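Local coordinates for PTS-dependent dihydroxyacetone kinase operon regulatory protein (Escherichia coli, PDB 4LRZ), which activates transcription of the dhaKLM dihydroxyacetone kinase operon from a sigma-70 promoter and represses its own expression, at residues S13-K25 against E110-S124. Numbering follows the deposited sequence.
Sequences SPLIATSWERCNK and EGIIGTCALSLAAIS
Thr115, Glu110 and the facing turns of helix 14-25 show how a few buried polar groups, linked in series, can join a terminal helix to a domain. Thr115 gives up the most surface. Its OG1 donates to Ser19 OG at 2.5 Å, and Ser19 OG in turn donates to Glu110 OE2 at 2.6 Å, so the serine hydroxyl relays between the two partners. Ser19 can do this because its OG stands anti to the backbone N (chi1 171°). Thr115 also meets Trp20 edge-on, with OG1 3.1 Å from CD1 near the indole plane, while the indole NE1 is hydrogen-bonded to the carbonyl O of Gln134.

Glu110 reaches over on an extended chain and is gripped side-on by Arg22. Arg22 NE binds Glu110 OE1 at 2.8 Å, nearly straight, and Arg22 NH2 takes the syn lone pair of Glu110 OE2 at 2.8 Å. The guanidinium and carboxylate planes are 32° apart, and Ser19 approaches OE2 from above the carboxylate plane, leaving that oxygen with two donors. With an alanine at Glu110 the carboxylate is gone, and the Arg22 charge would probably lose its mate and Ser19 OG its acceptor.

Leu15 sets its CG 4.0 Å from Leu120 CD2, the two side chains running alongside in opposite senses, and both also touch Val128. On the far side of the polar network Cys23 SG rests 3.6 Å from the CA of Gly114, whose backbone angles would press any CB against Ile113 O and so call for glycine. The axes of helices 14-25 and 117-124 cross at 105°, 11.8 Å apart. The contact thus packs the N-terminal helix across helices 110-113 and 117-124, and the short link between them, of a GAF domain, whose antiparallel sheet has the characteristic strand order 2-1-5-4-3.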
loop_
_atom_site.group_PDB
_atom_site.type_symbol
_atom_site.label_atom_id
_atom_site.label_comp_id
_atom_site.label_asym_id
_atom_site.label_seq_id
_atom_site.Cartn_x
_atom_site.Cartn_y
_atom_site.Cartn_z
ATOM N N SER F 13 -9.478 -27.237 -21.177
ATOM C CA SER F 13 -8.612 -27.026 -19.973
ATOM C C SER F 13 -8.858 -28.096 -18.923
ATOM O O SER F 13 -10.018 -28.417 -18.659
ATOM C CB SER F 13 -8.882 -25.666 -19.327
ATOM O OG SER F 13 -8.454 -25.636 -17.957
ATOM N N PRO F 14 -7.774 -28.633 -18.301
ATOM C CA PRO F 14 -7.942 -29.602 -17.212
ATOM C C PRO F 14 -8.706 -28.981 -16.048
ATOM O O PRO F 14 -9.441 -29.686 -15.340
ATOM C CB PRO F 14 -6.489 -29.955 -16.802
ATOM C CG PRO F 14 -5.634 -28.865 -17.353
ATOM C CD PRO F 14 -6.345 -28.439 -18.633
ATOM N N LEU F 15 -8.537 -27.674 -15.867
ATOM C CA LEU F 15 -9.258 -26.930 -14.826
ATOM C C LEU F 15 -10.772 -27.011 -15.017
ATOM O O LEU F 15 -11.489 -27.278 -14.066
ATOM C CB LEU F 15 -8.797 -25.461 -14.768
ATOM C CG LEU F 15 -8.921 -24.751 -13.410
ATOM C CD1 LEU F 15 -8.187 -25.506 -12.280
ATOM C CD2 LEU F 15 -8.423 -23.308 -13.488
ATOM N N ILE F 16 -11.233 -26.790 -16.242
ATOM C CA ILE F 16 -12.645 -26.869 -16.593
ATOM C C ILE F 16 -13.181 -28.299 -16.469
ATOM O O ILE F 16 -14.197 -28.524 -15.823
ATOM C CB ILE F 16 -12.929 -26.287 -18.016
ATOM C CG1 ILE F 16 -13.246 -24.790 -17.929
ATOM C CG2 ILE F 16 -14.136 -26.946 -18.662
ATOM C CD1 ILE F 16 -12.075 -23.920 -17.659
ATOM N N ALA F 17 -12.473 -29.240 -17.091
ATOM C CA ALA F 17 -12.830 -30.642 -17.134
ATOM C C ALA F 17 -12.972 -31.214 -15.726
ATOM O O ALA F 17 -13.912 -31.939 -15.448
ATOM C CB ALA F 17 -11.764 -31.435 -17.939
ATOM N N THR F 18 -12.034 -30.869 -14.852
ATOM C CA THR F 18 -12.048 -31.291 -13.460
ATOM C C THR F 18 -13.271 -30.731 -12.745
ATOM O O THR F 18 -13.942 -31.451 -11.993
ATOM C CB THR F 18 -10.773 -30.806 -12.762
ATOM O OG1 THR F 18 -9.652 -31.407 -13.422
ATOM C CG2 THR F 18 -10.759 -31.193 -11.296
ATOM N N SER F 19 -13.558 -29.450 -13.014
ATOM C CA SER F 19 -14.741 -28.785 -12.499
ATOM C C SER F 19 -16.031 -29.468 -12.961
ATOM O O SER F 19 -16.962 -29.664 -12.173
ATOM C CB SER F 19 -14.750 -27.313 -12.896
ATOM O OG SER F 19 -16.005 -26.721 -12.576
ATOM N N TRP F 20 -16.078 -29.824 -14.241
ATOM C CA TRP F 20 -17.176 -30.606 -14.785
ATOM C C TRP F 20 -17.376 -31.930 -14.060
ATOM O O TRP F 20 -18.505 -32.286 -13.782
ATOM C CB TRP F 20 -16.962 -30.862 -16.246
ATOM C CG TRP F 20 -17.237 -29.695 -17.143
ATOM C CD1 TRP F 20 -17.473 -28.387 -16.779
ATOM C CD2 TRP F 20 -17.226 -29.714 -18.578
ATOM N NE1 TRP F 20 -17.650 -27.614 -17.897
ATOM C CE2 TRP F 20 -17.501 -28.392 -19.015
ATOM C CE3 TRP F 20 -17.039 -30.730 -19.541
ATOM C CZ2 TRP F 20 -17.599 -28.052 -20.383
ATOM C CZ3 TRP F 20 -17.118 -30.386 -20.905
ATOM C CH2 TRP F 20 -17.390 -29.055 -21.311
ATOM N N GLU F 21 -16.294 -32.643 -13.737
ATOM C CA GLU F 21 -16.419 -33.898 -12.956
ATOM C C GLU F 21 -17.042 -33.680 -11.575
ATOM O O GLU F 21 -17.751 -34.545 -11.110
ATOM C CB GLU F 21 -15.086 -34.669 -12.768
ATOM C CG GLU F 21 -14.362 -35.166 -14.050
ATOM C CD GLU F 21 -12.979 -35.862 -13.760
ATOM O OE1 GLU F 21 -12.378 -35.626 -12.660
ATOM O OE2 GLU F 21 -12.496 -36.646 -14.640
ATOM N N ARG F 22 -16.769 -32.553 -10.912
ATOM C CA ARG F 22 -17.395 -32.278 -9.599
ATOM C C ARG F 22 -18.881 -31.975 -9.772
ATOM O O ARG F 22 -19.729 -32.456 -9.012
ATOM C CB ARG F 22 -16.700 -31.132 -8.870
ATOM C CG ARG F 22 -15.211 -31.378 -8.568
ATOM C CD ARG F 22 -14.638 -30.264 -7.642
ATOM N NE ARG F 22 -14.593 -28.933 -8.266
ATOM C CZ ARG F 22 -13.558 -28.477 -8.982
ATOM N NH1 ARG F 22 -12.474 -29.238 -9.174
ATOM N NH2 ARG F 22 -13.606 -27.255 -9.510
ATOM N N CYS F 23 -19.183 -31.197 -10.804
ATOM C CA CYS F 23 -20.560 -30.792 -11.116
ATOM C C CYS F 23 -21.453 -31.953 -11.583
ATOM O O CYS F 23 -22.665 -31.929 -11.372
ATOM C CB CYS F 23 -20.560 -29.682 -12.175
ATOM S SG CYS F 23 -19.951 -28.026 -11.641
ATOM N N ASN F 24 -20.830 -32.948 -12.220
ATOM C CA ASN F 24 -21.491 -34.149 -12.731
ATOM C C ASN F 24 -22.208 -34.981 -11.661
ATOM O O ASN F 24 -23.227 -35.585 -11.941
ATOM C CB ASN F 24 -20.467 -35.043 -13.447
ATOM C CG ASN F 24 -20.403 -34.772 -14.922
ATOM O OD1 ASN F 24 -21.382 -34.321 -15.518
ATOM N ND2 ASN F 24 -19.248 -35.040 -15.531
ATOM N N LYS F 25 -21.637 -35.004 -10.453
ATOM C CA LYS F 25 -22.171 -35.750 -9.329
ATOM C C LYS F 25 -23.613 -35.356 -9.009
ATOM O O LYS F 25 -24.476 -36.232 -8.892
ATOM C CB LYS F 25 -21.295 -35.555 -8.091
ATOM C CG LYS F 25 -19.861 -36.123 -8.201
ATOM C CD LYS F 25 -18.994 -35.744 -6.948
ATOM C CE LYS F 25 -17.458 -35.790 -7.199
ATOM N NZ LYS F 25 -16.693 -34.505 -6.798
ATOM N N GLU F 110 -19.881 -23.009 -7.191
ATOM C CA GLU F 110 -19.811 -23.981 -8.237
ATOM C C GLU F 110 -20.904 -25.015 -8.035
ATOM O O GLU F 110 -21.430 -25.538 -9.014
ATOM C CB GLU F 110 -18.473 -24.700 -8.137
ATOM C CG GLU F 110 -18.221 -25.659 -9.264
ATOM C CD GLU F 110 -16.819 -26.255 -9.190
ATOM O OE1 GLU F 110 -16.530 -26.955 -8.203
ATOM O OE2 GLU F 110 -15.988 -26.000 -10.104
ATOM N N GLY F 111 -21.195 -25.333 -6.770
ATOM C CA GLY F 111 -22.226 -26.313 -6.423
ATOM C C GLY F 111 -23.625 -25.774 -6.724
ATOM O O GLY F 111 -24.605 -26.509 -6.622
ATOM N N ILE F 112 -23.731 -24.492 -7.107
ATOM C CA ILE F 112 -25.074 -23.942 -7.410
ATOM C C ILE F 112 -25.219 -23.602 -8.897
ATOM O O ILE F 112 -26.233 -23.905 -9.534
ATOM C CB ILE F 112 -25.406 -22.699 -6.553
ATOM C CG1 ILE F 112 -25.159 -22.989 -5.072
ATOM C CG2 ILE F 112 -26.820 -22.212 -6.835
ATOM C CD1 ILE F 112 -25.435 -21.827 -4.141
ATOM N N ILE F 113 -24.209 -22.979 -9.477
ATOM C CA ILE F 113 -24.384 -22.525 -10.853
ATOM C C ILE F 113 -23.477 -23.276 -11.822
ATOM O O ILE F 113 -23.460 -22.970 -13.009
ATOM C CB ILE F 113 -24.252 -20.943 -11.020
ATOM C CG1 ILE F 113 -22.803 -20.455 -10.746
ATOM C CG2 ILE F 113 -25.347 -20.198 -10.199
ATOM C CD1 ILE F 113 -22.554 -19.041 -11.147
ATOM N N GLY F 114 -22.704 -24.226 -11.301
ATOM C CA GLY F 114 -21.785 -24.954 -12.147
ATOM C C GLY F 114 -20.497 -24.187 -12.451
ATOM O O GLY F 114 -20.307 -23.073 -11.994
ATOM N N THR F 115 -19.628 -24.832 -13.211
ATOM C CA THR F 115 -18.368 -24.299 -13.634
ATOM C C THR F 115 -18.565 -22.936 -14.259
ATOM O O THR F 115 -19.319 -22.800 -15.259
ATOM C CB THR F 115 -17.758 -25.192 -14.724
ATOM O OG1 THR F 115 -17.848 -26.559 -14.320
ATOM C CG2 THR F 115 -16.292 -24.803 -15.011
ATOM N N CYS F 116 -17.846 -21.967 -13.676
ATOM C CA CYS F 116 -17.932 -20.554 -13.985
ATOM C C CYS F 116 -16.804 -19.819 -13.278
ATOM O O CYS F 116 -16.519 -20.077 -12.109
ATOM C CB CYS F 116 -19.287 -19.978 -13.517
ATOM S SG CYS F 116 -19.582 -18.309 -14.112
ATOM N N ALA F 117 -16.181 -18.878 -13.978
ATOM C CA ALA F 117 -15.129 -18.057 -13.407
ATOM C C ALA F 117 -15.512 -17.484 -12.013
ATOM O O ALA F 117 -14.678 -17.402 -11.097
ATOM C CB ALA F 117 -14.769 -16.939 -14.400
ATOM N N LEU F 118 -16.778 -17.095 -11.864
ATOM C CA LEU F 118 -17.277 -16.513 -10.614
ATOM C C LEU F 118 -16.845 -17.343 -9.406
ATOM O O LEU F 118 -16.544 -16.770 -8.326
ATOM C CB LEU F 118 -18.807 -16.430 -10.631
ATOM C CG LEU F 118 -19.455 -15.478 -11.597
ATOM C CD1 LEU F 118 -20.942 -15.397 -11.401
ATOM C CD2 LEU F 118 -18.824 -14.060 -11.397
ATOM N N SER F 119 -16.821 -18.680 -9.559
ATOM C CA SER F 119 -16.272 -19.543 -8.469
ATOM C C SER F 119 -14.899 -20.096 -8.752
ATOM O O SER F 119 -14.105 -20.269 -7.847
ATOM C CB SER F 119 -17.223 -20.722 -8.121
ATOM O OG SER F 119 -17.429 -21.603 -9.227
ATOM N N LEU F 120 -14.612 -20.417 -10.001
ATOM C CA LEU F 120 -13.388 -21.147 -10.299
ATOM C C LEU F 120 -12.152 -20.308 -9.963
ATOM O O LEU F 120 -11.061 -20.842 -9.696
ATOM C CB LEU F 120 -13.366 -21.491 -11.764
ATOM C CG LEU F 120 -13.047 -22.892 -12.202
ATOM C CD1 LEU F 120 -12.540 -22.799 -13.655
ATOM C CD2 LEU F 120 -12.089 -23.684 -11.247
ATOM N N ALA F 121 -12.312 -18.988 -9.959
ATOM C CA ALA F 121 -11.175 -18.138 -9.627
ATOM C C ALA F 121 -10.691 -18.393 -8.209
ATOM O O ALA F 121 -9.491 -18.576 -8.002
ATOM C CB ALA F 121 -11.489 -16.651 -9.855
ATOM N N ALA F 122 -11.614 -18.405 -7.252
ATOM C CA ALA F 122 -11.277 -18.685 -5.859
ATOM C C ALA F 122 -10.935 -20.148 -5.638
ATOM O O ALA F 122 -10.114 -20.471 -4.785
ATOM C CB ALA F 122 -12.437 -18.322 -4.932
ATOM N N ILE F 123 -11.594 -21.035 -6.361
ATOM C CA ILE F 123 -11.251 -22.445 -6.259
ATOM C C ILE F 123 -9.809 -22.651 -6.735
ATOM O O ILE F 123 -9.060 -23.395 -6.104
ATOM C CB ILE F 123 -12.217 -23.351 -7.076
ATOM C CG1 ILE F 123 -13.596 -23.428 -6.388
ATOM C CG2 ILE F 123 -11.654 -24.783 -7.223
ATOM C CD1 ILE F 123 -14.779 -23.738 -7.365
ATOM N N SER F 124 -9.412 -21.976 -7.825
ATOM C CA SER F 124 -8.097 -22.219 -8.407
ATOM C C SER F 124 -7.037 -21.313 -7.827
ATOM O O SER F 124 -5.835 -21.611 -7.900
ATOM C CB SER F 124 -8.136 -22.062 -9.917
ATOM O OG SER F 124 -8.294 -20.696 -10.268
#